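Side-chain contacts in synaptic vesicle membrane protein VAT-1 homolog-like (Homo sapiens, PDB 4A27), which probably acts as an oxidoreductase of the quinone oxidoreductase branch of the zinc-containing alcohol dehydrogenase family: residues A120-M125 / P311-L316; V155-A160 / E181-S186; F278-L283 / G291-V296. All coordinates share one frame; numbering follows the deposited sequence.

How the interactions relate
Followed from the N terminus, the chain first enters interaction 1 at 120-125, where helix 117-121 gives way to helix 124-137, and closes that long loop only at 311-316, ahead of and within strand 313-317. The other two contacts both fall within this loop. Interaction 2 joins helix 154-163 to 181-186, early in the parallel sheet domain; interaction 3 follows in series and joins two consecutive helices after that sheet's last strand, 274-278. Interaction 1 touches both: Val-312 packs on Gln-157, and Met-125 on Leu-280 and Leu-281. Interactions 2 and 3 stay apart, with nearest atoms about 8 Å from each other.

Interaction 1. Residues A120-M125 / P311-L316; sequences AAAFPM and PVVDSL
Ala-122, Phe-123, Pro-311 and Val-313 form a small apolar joint, and the closest contacts between 120-125 and 311-316 are all between apolar side chains. The ring of Pro-311 does most of the work. Its CG comes in at the edge of the Phe-123 ring, in the ring plane, 3.6 Å from CD1, while its CB rests 3.9 Å from CB of Ala-122. Val-313 adds a looser touch, with its CG2 4.2 Å from that same Ala-122 CB. Phe-123 carries CG anti to the backbone N (chi1 -164°), which swings the ring out beside Pro-311 and over to Phe-127, whose ring plane is nearly parallel to it. Met-89 of strand 87-91 packs on Phe-123 as well.

Polar interactions lie within the segments or lead away from the contact. Phe-123 N reaches back to Ala-120 O at 3.2 Å, in the turn between two helices. Ser-315 OG donates to Asp-314 OD2 at 2.7 Å, meeting the anti side of the carboxylate 28° out of its plane; that carboxylate also forms a salt bridge with Arg-328 and accepts from Ile-335 N. Backbone bonds to Lys-337 and Ile-339 hold strand 313-317 parallel to strand 337-341.

Apolar packing thus joins the turn leading into helix 124-137 to the chain entering strand 313-317, whose mixed sheet, with 67-75 and 87-91, is consistent with the family's GroES-like domain.

Interaction 2. Residues V155-A160 / E181-S186; sequences VGQAVA and EAIKDS
The side-chain amide of Gln-157 is the flat group that meets Ser-186. Ser-186 OG lies in the amide plane, only 6° out of it, and accepts a nearly straight bond from NE2 at 2.9 Å, with an angle of 172° at the hydrogen. Well out of that plane, on one side of NE2, stands Ile-183, whose CB is 4.1 Å from the nitrogen. At the other end of the amide a water donates to OE1 at 2.7 Å from a position tilted out of the plane, and reaches weakly toward Ala-182 O. NE2 also donates to Ala-151 O, so both ends of the amide are held and its flip is disfavoured.

The glutamine gets there by curling: bends at both chi1 and chi2 bring the amide round to Ser-186. Ser-186 is fixed in its own way. With OG set between the backbone N and the carbonyl carbon, it donates back to Ile-183 O at 2.6 Å, in the carbonyl plane and on a lone pair. Ser-186 N uses the same oxygen, so two donors grip one carbonyl oxygen. Beside this network, Ala-160 CB presses to 3.2 Å from Ser-186 O, a tight approach.

A leucine in place of Gln-157 would probably leave Ser-186 OG and Ala-151 O without the donor that NE2 supplies to each.

The two helices follow neighbouring strands, 145-148 and 170-175, of a Rossmann-like sheet. A chain of hydrogen bonds, NE2 to Ser-186 OG to Ile-183 O, thus links them, the hydroxyl accepting from one segment while donating within its own.

Interaction 3. Residues F278-L283 / G291-V296; sequences FSLLNL and GLIRGV. With EDO (1,2-ethanediol), chain E.
A single methyl group, CD1 of Ile-293, makes the closest approach to Leu-280 and Leu-283 of the opposing helix. It sits 3.8 Å from CD1 of Leu-280 and 4.0 Å from CD2 of Leu-283, so that one methyl touches two side chains three residues apart. Two successive bends (chi1 -68°, chi2 -52°) fold the isoleucine into that position, while both leucines carry CG anti to their backbone N and lean out to meet it. Phe-91 of strand 87-91 packs on Leu-280 and Ile-293 alike, and helix 124-137 adds Thr-129 and Val-128.

The shorter helix is started by an N-cap: Ser-279 OG accepts from Asn-282 N at 3.2 Å. Arg-294, next along helix 290-305 and outside this contact, lies beside an ethanediol, probably from the crystallisation liquor, at a spacing too short to be trusted.

Leu-283 and Leu-292 also pack on Pro-230 and Leu-231 of the second subunit, and Asn-282 bonds to its Glu-270. Two helices following the outermost strand, 274-278, of a six-stranded parallel sheet, at a subunit interface, are consistent with the Rossmann-type cofactor domain of medium-chain dehydrogenases.

Interaction 1. Residues A120-M125 / P311-L316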
# COMPACT_ATOMS: atom_id res chain seq x y z
N ALA A 120 6.81 19.19 -22.29
CA ALA A 120 5.96 18.06 -22.52
C ALA A 120 6.74 16.74 -22.52
O ALA A 120 6.24 15.74 -22.02
CB ALA A 120 5.13 18.21 -23.87
N ALA A 121 7.96 16.76 -23.07
CA ALA A 121 8.82 15.56 -23.10
C ALA A 121 9.39 15.31 -21.74
O ALA A 121 10.03 14.31 -21.52
CB ALA A 121 9.99 15.75 -24.09
N ALA A 122 9.30 16.33 -20.88
CA ALA A 122 9.74 16.21 -19.50
C ALA A 122 8.66 15.73 -18.57
O ALA A 122 8.92 15.56 -17.37
CB ALA A 122 10.21 17.56 -19.02
N PHE A 123 7.43 15.65 -19.07
CA PHE A 123 6.22 15.51 -18.24
C PHE A 123 5.85 14.02 -17.87
O PHE A 123 5.88 13.66 -16.69
CB PHE A 123 5.07 16.20 -18.96
CG PHE A 123 3.90 16.47 -18.11
CD1 PHE A 123 3.90 17.55 -17.24
CD2 PHE A 123 2.77 15.66 -18.16
CE1 PHE A 123 2.79 17.83 -16.44
CE2 PHE A 123 1.65 15.94 -17.36
CZ PHE A 123 1.67 17.03 -16.51
N PRO A 124 5.55 13.16 -18.87
CA PRO A 124 4.94 11.84 -18.61
C PRO A 124 5.69 10.87 -17.71
O PRO A 124 5.13 10.39 -16.74
CB PRO A 124 4.79 11.21 -20.01
CG PRO A 124 5.36 12.14 -20.96
CD PRO A 124 6.05 13.24 -20.25
N MET A 125 6.94 10.53 -18.01
CA MET A 125 7.63 9.56 -17.18
C MET A 125 7.68 10.01 -15.73
O MET A 125 7.24 9.27 -14.83
CB MET A 125 9.04 9.27 -17.70
CG MET A 125 9.08 8.40 -18.96
SD MET A 125 8.72 6.65 -18.64
CE MET A 125 10.39 6.15 -18.16
N PRO A 311 6.97 20.91 -14.87
CA PRO A 311 8.21 20.16 -15.00
C PRO A 311 9.43 21.07 -14.89
O PRO A 311 9.40 22.20 -15.33
CB PRO A 311 8.08 19.51 -16.39
CG PRO A 311 6.69 19.71 -16.84
CD PRO A 311 6.07 20.77 -16.04
N VAL A 312 10.47 20.57 -14.24
CA VAL A 312 11.73 21.30 -14.02
C VAL A 312 12.67 20.71 -15.05
O VAL A 312 12.91 19.51 -15.03
CB VAL A 312 12.32 21.05 -12.63
CG1 VAL A 312 13.75 21.64 -12.50
CG2 VAL A 312 11.43 21.69 -11.52
N VAL A 313 13.13 21.54 -15.98
CA VAL A 313 13.98 21.12 -17.08
C VAL A 313 15.43 21.51 -16.76
O VAL A 313 15.73 22.65 -16.50
CB VAL A 313 13.54 21.72 -18.40
CG1 VAL A 313 14.49 21.25 -19.53
CG2 VAL A 313 12.08 21.31 -18.74
N ASP A 314 16.33 20.54 -16.74
CA ASP A 314 17.73 20.84 -16.40
C ASP A 314 18.49 21.48 -17.59
O ASP A 314 19.23 22.45 -17.41
CB ASP A 314 18.42 19.55 -16.03
CG ASP A 314 19.91 19.75 -15.76
OD1 ASP A 314 20.25 20.30 -14.71
OD2 ASP A 314 20.73 19.35 -16.58
N SER A 315 18.31 20.91 -18.78
CA SER A 315 19.14 21.24 -19.93
C SER A 315 18.59 20.62 -21.22
O SER A 315 17.91 19.61 -21.18
CB SER A 315 20.56 20.74 -19.69
OG SER A 315 20.51 19.38 -19.32
N LEU A 316 18.89 21.26 -22.33
CA LEU A 316 18.49 20.83 -23.66
C LEU A 316 19.73 20.44 -24.42
O LEU A 316 20.72 21.14 -24.37
CB LEU A 316 17.84 22.01 -24.38
CG LEU A 316 16.60 22.58 -23.71
CD1 LEU A 316 16.15 23.84 -24.51
CD2 LEU A 316 15.47 21.60 -23.59

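Interaction 2. Residues V155-A160 / E181-S186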
# COMPACT_ATOMS: atom_id res chain seq x y z
N VAL A 155 12.04 12.81 -11.02
CA VAL A 155 10.98 12.20 -10.19
C VAL A 155 10.91 12.88 -8.84
O VAL A 155 9.82 13.23 -8.36
CB VAL A 155 11.16 10.68 -9.99
CG1 VAL A 155 10.12 10.12 -8.94
CG2 VAL A 155 11.02 9.95 -11.29
N GLY A 156 12.08 13.09 -8.23
CA GLY A 156 12.15 13.78 -6.96
C GLY A 156 11.44 15.12 -6.94
O GLY A 156 10.70 15.41 -6.00
N GLN A 157 11.65 15.94 -7.97
CA GLN A 157 10.97 17.22 -8.02
C GLN A 157 9.48 17.06 -8.32
O GLN A 157 8.66 17.86 -7.81
CB GLN A 157 11.62 18.12 -9.08
CG GLN A 157 12.96 18.69 -8.65
CD GLN A 157 12.81 19.73 -7.56
OE1 GLN A 157 12.34 20.84 -7.84
NE2 GLN A 157 13.18 19.37 -6.31
N ALA A 158 9.11 16.09 -9.16
CA ALA A 158 7.69 15.82 -9.40
C ALA A 158 7.00 15.39 -8.10
O ALA A 158 5.88 15.81 -7.80
CB ALA A 158 7.51 14.75 -10.53
N VAL A 159 7.66 14.55 -7.31
CA VAL A 159 7.13 14.13 -6.00
C VAL A 159 6.91 15.35 -5.05
O VAL A 159 5.83 15.49 -4.43
CB VAL A 159 8.05 13.05 -5.33
CG1 VAL A 159 7.74 12.82 -3.83
CG2 VAL A 159 8.02 11.65 -6.06
N ALA A 160 7.87 16.28 -5.00
CA ALA A 160 7.75 17.46 -4.08
C ALA A 160 6.59 18.32 -4.49
O ALA A 160 5.85 18.77 -3.66
CB ALA A 160 9.03 18.29 -4.06
N GLU A 181 20.91 25.07 -2.55
CA GLU A 181 20.41 26.46 -2.69
C GLU A 181 19.34 26.52 -3.78
O GLU A 181 18.35 27.24 -3.63
CB GLU A 181 21.55 27.48 -2.98
N ALA A 182 19.54 25.76 -4.86
CA ALA A 182 18.59 25.73 -5.99
C ALA A 182 17.29 24.95 -5.71
O ALA A 182 16.24 25.28 -6.27
CB ALA A 182 19.28 25.19 -7.25
N ILE A 183 17.34 23.92 -4.88
CA ILE A 183 16.12 23.10 -4.64
C ILE A 183 15.52 23.22 -3.23
O ILE A 183 14.49 22.63 -2.95
CB ILE A 183 16.35 21.63 -4.99
CG1 ILE A 183 17.29 20.96 -3.99
CG2 ILE A 183 16.93 21.51 -6.38
CD1 ILE A 183 17.43 19.49 -4.21
N LYS A 184 16.15 24.00 -2.35
CA LYS A 184 15.73 24.06 -0.95
C LYS A 184 14.27 24.47 -0.82
O LYS A 184 13.60 24.00 0.06
CB LYS A 184 16.62 25.01 -0.11
CG LYS A 184 16.37 26.52 -0.36
CD LYS A 184 17.62 27.41 -0.11
CE LYS A 184 17.97 27.56 1.35
NZ LYS A 184 19.27 28.27 1.56
N ASP A 185 13.76 25.37 -1.66
CA ASP A 185 12.34 25.81 -1.53
C ASP A 185 11.32 24.78 -2.03
O ASP A 185 10.12 24.96 -1.85
CB ASP A 185 12.07 27.14 -2.25
CG ASP A 185 12.95 28.29 -1.74
OD1 ASP A 185 13.55 28.19 -0.64
OD2 ASP A 185 13.06 29.30 -2.47
N SER A 186 11.78 23.70 -2.65
CA SER A 186 10.87 22.68 -3.16
C SER A 186 10.50 21.62 -2.12
O SER A 186 9.56 20.87 -2.31
CB SER A 186 11.48 22.03 -4.41
OG SER A 186 12.61 21.22 -4.10
O HOH W 1 13.73 23.15 -7.31

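Interaction 3. Residues F278-L283 / G291-V296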
# COMPACT_ATOMS: atom_id res chain seq x y z
N PHE A 278 7.80 -0.51 -8.14
CA PHE A 278 7.08 0.16 -9.20
C PHE A 278 7.91 0.38 -10.48
O PHE A 278 9.00 0.93 -10.42
CB PHE A 278 6.53 1.48 -8.73
CG PHE A 278 5.70 2.17 -9.77
CD1 PHE A 278 4.48 1.62 -10.17
CD2 PHE A 278 6.17 3.30 -10.42
CE1 PHE A 278 3.71 2.24 -11.17
CE2 PHE A 278 5.41 3.93 -11.41
CZ PHE A 278 4.17 3.39 -11.79
N SER A 279 7.36 -0.07 -11.62
CA SER A 279 7.96 0.08 -12.97
C SER A 279 6.89 0.56 -13.91
O SER A 279 5.99 -0.21 -14.28
CB SER A 279 8.45 -1.26 -13.49
OG SER A 279 8.64 -1.18 -14.90
N LEU A 280 6.91 1.85 -14.25
CA LEU A 280 5.90 2.38 -15.14
C LEU A 280 5.92 1.69 -16.53
O LEU A 280 4.86 1.46 -17.11
CB LEU A 280 6.07 3.89 -15.30
CG LEU A 280 5.13 4.63 -16.25
CD1 LEU A 280 3.67 4.24 -15.97
CD2 LEU A 280 5.35 6.19 -16.12
N LEU A 281 7.09 1.45 -17.08
CA LEU A 281 7.20 0.88 -18.42
C LEU A 281 6.52 -0.48 -18.49
O LEU A 281 5.73 -0.74 -19.41
CB LEU A 281 8.65 0.81 -18.91
CG LEU A 281 9.20 2.22 -19.21
CD1 LEU A 281 10.59 2.11 -19.65
CD2 LEU A 281 8.40 3.05 -20.23
N ASN A 282 6.77 -1.32 -17.50
CA ASN A 282 6.10 -2.63 -17.41
C ASN A 282 4.61 -2.52 -17.28
O ASN A 282 3.89 -3.32 -17.89
CB ASN A 282 6.61 -3.44 -16.24
CG ASN A 282 7.99 -3.96 -16.46
OD1 ASN A 282 8.57 -3.80 -17.55
ND2 ASN A 282 8.56 -4.57 -15.43
N LEU A 283 4.14 -1.55 -16.51
CA LEU A 283 2.72 -1.31 -16.34
C LEU A 283 2.09 -0.97 -17.67
O LEU A 283 0.99 -1.44 -17.98
CB LEU A 283 2.47 -0.16 -15.34
CG LEU A 283 1.11 -0.01 -14.68
CD1 LEU A 283 0.68 -1.30 -13.95
CD2 LEU A 283 1.13 1.17 -13.67
N GLY A 291 -5.21 2.33 -19.68
CA GLY A 291 -6.43 3.03 -19.23
C GLY A 291 -6.25 3.79 -17.91
O GLY A 291 -6.59 4.98 -17.80
N LEU A 292 -5.74 3.09 -16.91
CA LEU A 292 -5.40 3.69 -15.63
C LEU A 292 -4.47 4.89 -15.81
O LEU A 292 -4.71 5.97 -15.24
CB LEU A 292 -4.71 2.65 -14.73
CG LEU A 292 -4.18 3.23 -13.41
CD1 LEU A 292 -5.35 3.81 -12.56
CD2 LEU A 292 -3.42 2.17 -12.68
N ILE A 293 -3.41 4.70 -16.60
CA ILE A 293 -2.39 5.73 -16.77
C ILE A 293 -3.02 6.97 -17.40
O ILE A 293 -2.68 8.09 -17.03
CB ILE A 293 -1.16 5.22 -17.52
CG1 ILE A 293 -0.40 4.19 -16.66
CG2 ILE A 293 -0.23 6.40 -18.03
CD1 ILE A 293 -0.07 4.68 -15.20
N ARG A 294 -3.98 6.78 -18.27
CA ARG A 294 -4.66 7.91 -18.91
C ARG A 294 -5.42 8.71 -17.89
O ARG A 294 -5.44 9.96 -17.97
CB ARG A 294 -5.60 7.44 -20.03
CG ARG A 294 -6.32 8.59 -20.78
CD ARG A 294 -6.92 8.14 -22.14
NE ARG A 294 -5.84 7.62 -22.97
CZ ARG A 294 -5.08 8.34 -23.81
NH1 ARG A 294 -5.32 9.62 -24.04
NH2 ARG A 294 -4.09 7.76 -24.44
N GLY A 295 -6.08 8.02 -16.95
CA GLY A 295 -6.66 8.67 -15.78
C GLY A 295 -5.67 9.52 -15.00
O GLY A 295 -5.95 10.68 -14.71
N VAL A 296 -4.51 8.95 -14.68
CA VAL A 296 -3.43 9.72 -14.03
C VAL A 296 -3.01 10.94 -14.85
O VAL A 296 -2.96 12.06 -14.33
CB VAL A 296 -2.21 8.82 -13.77
CG1 VAL A 296 -0.96 9.63 -13.32
CG2 VAL A 296 -2.62 7.74 -12.75
C1 EDO E . -7.88 4.87 -22.92
O1 EDO E . -6.55 5.41 -23.08
C2 EDO E . -7.45 3.45 -22.76
O2 EDO E . -6.06 3.80 -22.84